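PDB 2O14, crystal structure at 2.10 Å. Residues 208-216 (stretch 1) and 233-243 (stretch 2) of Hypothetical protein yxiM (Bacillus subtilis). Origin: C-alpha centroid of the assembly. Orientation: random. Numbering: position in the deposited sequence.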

# COMPACT_ATOMS: atom_id res chain seq x y z
N GLY A 208 -5.03 5.76 -4.53
CA GLY A 208 -6.20 6.31 -5.19
C GLY A 208 -5.94 7.12 -6.45
O GLY A 208 -5.05 7.97 -6.47
N GLY A 209 -6.71 6.84 -7.49
CA GLY A 209 -6.57 7.55 -8.75
C GLY A 209 -5.32 7.27 -9.57
O GLY A 209 -5.03 7.99 -10.53
N GLN A 210 -4.59 6.21 -9.23
CA GLN A 210 -3.36 5.88 -9.95
C GLN A 210 -3.57 5.17 -11.29
O GLN A 210 -4.55 4.44 -11.49
CB GLN A 210 -2.44 5.04 -9.06
CG GLN A 210 -1.02 4.90 -9.62
CD GLN A 210 -0.34 6.24 -9.82
OE1 GLN A 210 0.50 6.66 -9.02
NE2 GLN A 210 -0.72 6.94 -10.88
N ILE A 211 -2.63 5.40 -12.20
CA ILE A 211 -2.63 4.81 -13.53
C ILE A 211 -1.30 4.06 -13.65
O ILE A 211 -0.44 4.18 -12.78
CB ILE A 211 -2.71 5.90 -14.63
CG1 ILE A 211 -1.55 6.89 -14.45
CG2 ILE A 211 -4.05 6.65 -14.54
CD1 ILE A 211 -1.49 7.96 -15.54
N ALA A 212 -1.12 3.31 -14.73
CA ALA A 212 0.11 2.55 -14.94
C ALA A 212 1.37 3.42 -15.00
O ALA A 212 2.38 3.11 -14.35
CB ALA A 212 0.00 1.72 -16.23
N ARG A 213 1.32 4.50 -15.78
CA ARG A 213 2.48 5.38 -15.92
C ARG A 213 2.93 5.90 -14.56
O ARG A 213 4.12 5.84 -14.23
CB ARG A 213 2.13 6.57 -16.83
CG ARG A 213 3.33 7.39 -17.27
CD ARG A 213 2.89 8.73 -17.82
NE ARG A 213 2.05 8.62 -19.01
CZ ARG A 213 0.91 9.28 -19.19
NH1 ARG A 213 0.21 9.13 -20.31
NH2 ARG A 213 0.44 10.07 -18.23
N GLY A 214 1.99 6.40 -13.77
CA GLY A 214 2.31 6.92 -12.45
C GLY A 214 2.86 5.87 -11.49
O GLY A 214 3.83 6.12 -10.79
N PHE A 215 2.23 4.71 -11.46
CA PHE A 215 2.68 3.64 -10.58
C PHE A 215 4.12 3.30 -10.92
O PHE A 215 4.95 3.07 -10.03
CB PHE A 215 1.78 2.41 -10.75
CG PHE A 215 1.95 1.39 -9.65
CD1 PHE A 215 2.99 0.48 -9.68
CD2 PHE A 215 1.07 1.38 -8.56
CE1 PHE A 215 3.17 -0.43 -8.62
CE2 PHE A 215 1.25 0.49 -7.51
CZ PHE A 215 2.30 -0.42 -7.54
N ARG A 216 4.43 3.29 -12.21
CA ARG A 216 5.77 2.97 -12.67
C ARG A 216 6.82 4.04 -12.36
O ARG A 216 7.87 3.75 -11.79
CB ARG A 216 5.78 2.72 -14.17
CG ARG A 216 7.16 2.46 -14.75
CD ARG A 216 7.09 2.21 -16.24
NE ARG A 216 8.37 1.79 -16.79
CZ ARG A 216 9.40 2.61 -17.03
NH1 ARG A 216 9.30 3.90 -16.76
NH2 ARG A 216 10.53 2.12 -17.52
N TYR A 233 4.89 -12.47 -4.96
CA TYR A 233 3.92 -12.22 -6.02
C TYR A 233 3.64 -10.73 -6.14
O TYR A 233 3.53 -10.03 -5.13
CB TYR A 233 2.60 -12.95 -5.74
CG TYR A 233 2.66 -14.44 -6.00
CD1 TYR A 233 2.77 -14.93 -7.29
CD2 TYR A 233 2.58 -15.35 -4.95
CE1 TYR A 233 2.81 -16.30 -7.54
CE2 TYR A 233 2.62 -16.73 -5.19
CZ TYR A 233 2.73 -17.19 -6.49
OH TYR A 233 2.76 -18.55 -6.72
N PHE A 234 3.58 -10.24 -7.37
CA PHE A 234 3.26 -8.84 -7.62
C PHE A 234 1.84 -8.88 -8.16
O PHE A 234 1.62 -9.25 -9.32
CB PHE A 234 4.20 -8.22 -8.65
CG PHE A 234 3.81 -6.83 -9.09
CD1 PHE A 234 3.31 -5.91 -8.17
CD2 PHE A 234 4.00 -6.42 -10.41
CE1 PHE A 234 2.99 -4.60 -8.55
CE2 PHE A 234 3.68 -5.11 -10.81
CZ PHE A 234 3.18 -4.20 -9.88
N MSE A 235 0.87 -8.55 -7.32
CA MSE A 235 -0.53 -8.56 -7.71
C MSE A 235 -0.88 -7.16 -8.18
O MSE A 235 -0.96 -6.23 -7.38
CB MSE A 235 -1.40 -8.97 -6.53
CG MSE A 235 -2.82 -9.30 -6.89
SE MSE A 235 -3.53 -10.59 -5.65
CE MSE A 235 -3.35 -12.17 -6.74
N LEU A 236 -1.09 -7.03 -9.49
CA LEU A 236 -1.36 -5.73 -10.10
C LEU A 236 -2.72 -5.61 -10.79
O LEU A 236 -3.10 -6.45 -11.61
CB LEU A 236 -0.22 -5.44 -11.09
CG LEU A 236 0.01 -4.10 -11.81
CD1 LEU A 236 -0.94 -3.98 -12.97
CD2 LEU A 236 -0.15 -2.94 -10.85
N GLN A 237 -3.46 -4.55 -10.45
CA GLN A 237 -4.76 -4.29 -11.07
C GLN A 237 -4.92 -2.80 -11.33
O GLN A 237 -5.19 -2.02 -10.41
CB GLN A 237 -5.92 -4.76 -10.20
CG GLN A 237 -7.29 -4.44 -10.84
CD GLN A 237 -8.48 -4.86 -10.00
OE1 GLN A 237 -8.68 -6.05 -9.74
NE2 GLN A 237 -9.28 -3.89 -9.57
N LEU A 238 -4.74 -2.41 -12.59
CA LEU A 238 -4.89 -1.02 -13.01
C LEU A 238 -5.66 -1.03 -14.32
O LEU A 238 -5.88 -2.09 -14.91
CB LEU A 238 -3.51 -0.37 -13.21
CG LEU A 238 -2.67 -0.12 -11.95
CD1 LEU A 238 -1.25 0.25 -12.34
CD2 LEU A 238 -3.31 0.99 -11.12
N GLY A 239 -6.09 0.15 -14.76
CA GLY A 239 -6.84 0.23 -16.00
C GLY A 239 -8.06 1.13 -15.88
O GLY A 239 -8.54 1.67 -16.88
N ILE A 240 -8.55 1.30 -14.66
CA ILE A 240 -9.72 2.13 -14.44
C ILE A 240 -9.44 3.60 -14.76
O ILE A 240 -10.04 4.17 -15.67
CB ILE A 240 -10.22 2.01 -12.98
CG1 ILE A 240 -10.65 0.56 -12.70
CG2 ILE A 240 -11.39 2.95 -12.73
CD1 ILE A 240 -11.12 0.33 -11.27
N ASN A 241 -8.51 4.20 -14.02
CA ASN A 241 -8.15 5.60 -14.22
C ASN A 241 -7.41 5.82 -15.53
O ASN A 241 -7.42 6.91 -16.10
CB ASN A 241 -7.30 6.08 -13.04
CG ASN A 241 -8.04 5.98 -11.72
OD1 ASN A 241 -8.84 6.86 -11.38
ND2 ASN A 241 -7.80 4.91 -10.98
N ASP A 242 -6.77 4.76 -16.01
CA ASP A 242 -6.02 4.83 -17.25
C ASP A 242 -6.87 5.22 -18.46
O ASP A 242 -6.35 5.78 -19.43
CB ASP A 242 -5.33 3.48 -17.51
CG ASP A 242 -4.45 3.06 -16.35
OD1 ASP A 242 -4.99 2.73 -15.27
OD2 ASP A 242 -3.21 3.06 -16.51
N THR A 243 -8.17 4.93 -18.40
CA THR A 243 -9.06 5.24 -19.51
C THR A 243 -9.52 6.70 -19.52
O THR A 243 -10.10 7.16 -20.51
CB THR A 243 -10.31 4.32 -19.52
OG1 THR A 243 -11.03 4.48 -18.30
CG2 THR A 243 -9.89 2.86 -19.69
O HOH W 1 -8.85 5.45 -8.59
O HOH W 2 -6.68 2.47 -12.58

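The contact joins a loop and the start of the helix that follows it, which begins at Ala212, to a strand and the loop and 3-10 segment, residues 241-243, that come after it. The two stretches bury 419 Å² between them, both sides summed. Polar contacts gather near Asn241 and Asp242, and apolar ones run from Leu238 back to Phe234.

The strongest polar link is at the helix start. Ala212 N donates to Asp242 OD2 at 2.8 Å, with an N-H...acceptor angle of 174°, so the bond is short and nearly straight. The first amides of a helix have no carbonyl of an earlier turn to bind. Here a carboxylate from the other stretch serves one of them. Ile211 holds the N-cap position, but its side chain has no polar atom to offer. Its carbonyl is used within the helix: Phe215 N donates to Ile211 O at 3.0 Å. Arg216 N likewise donates to Ala212 O at 3.0 Å.

The other carboxylate oxygen of Asp242 faces its own turn. Gly239 N donates to Asp242 OD1 at 2.9 Å, but the angle of 119° makes this bond weak. Gly239 N also donates to water 2 at 3.2 Å.

Asn241 points toward stretch 1 and is served by a mix of protein and water. Asn241 ND2 donates to Gln210 O at 3.3 Å, a weak bond with an angle of 128°. The same ND2 donates to water 1 at 2.7 Å. Water 1 also accepts from Gly209 N at 2.8 Å and so bridges the two stretches. Water 2 makes a second bridge. It accepts from Asn241 N at 2.9 Å and can donate to Gln210 O at 3.1 Å. Gly209 has positive phi, which by itself favours glycine, and its CA lies 3.5 Å from Asn241 OD1.

Thr243 faces away from stretch 1. Thr243 OG1 donates to Ile240 O at 2.8 Å, and Thr243 N donates weakly to the same Ile240 O at 3.4 Å.

The apolar part centres on Leu238, which has the largest covered area, 71 Å². Leu238 CD1 lies 4.3 Å from Ala212 CB and 4.0 Å from Phe215 CB. Phe215 and Phe234 both point toward the opposing stretch. Phe215 CE1 meets Phe234 CZ at 4.0 Å, near the plane of the Phe234 ring and at its edge. Ile211 adds a packing contact beside the polar group: Ile211 CG2 lies 3.6 Å from Asn241 CB.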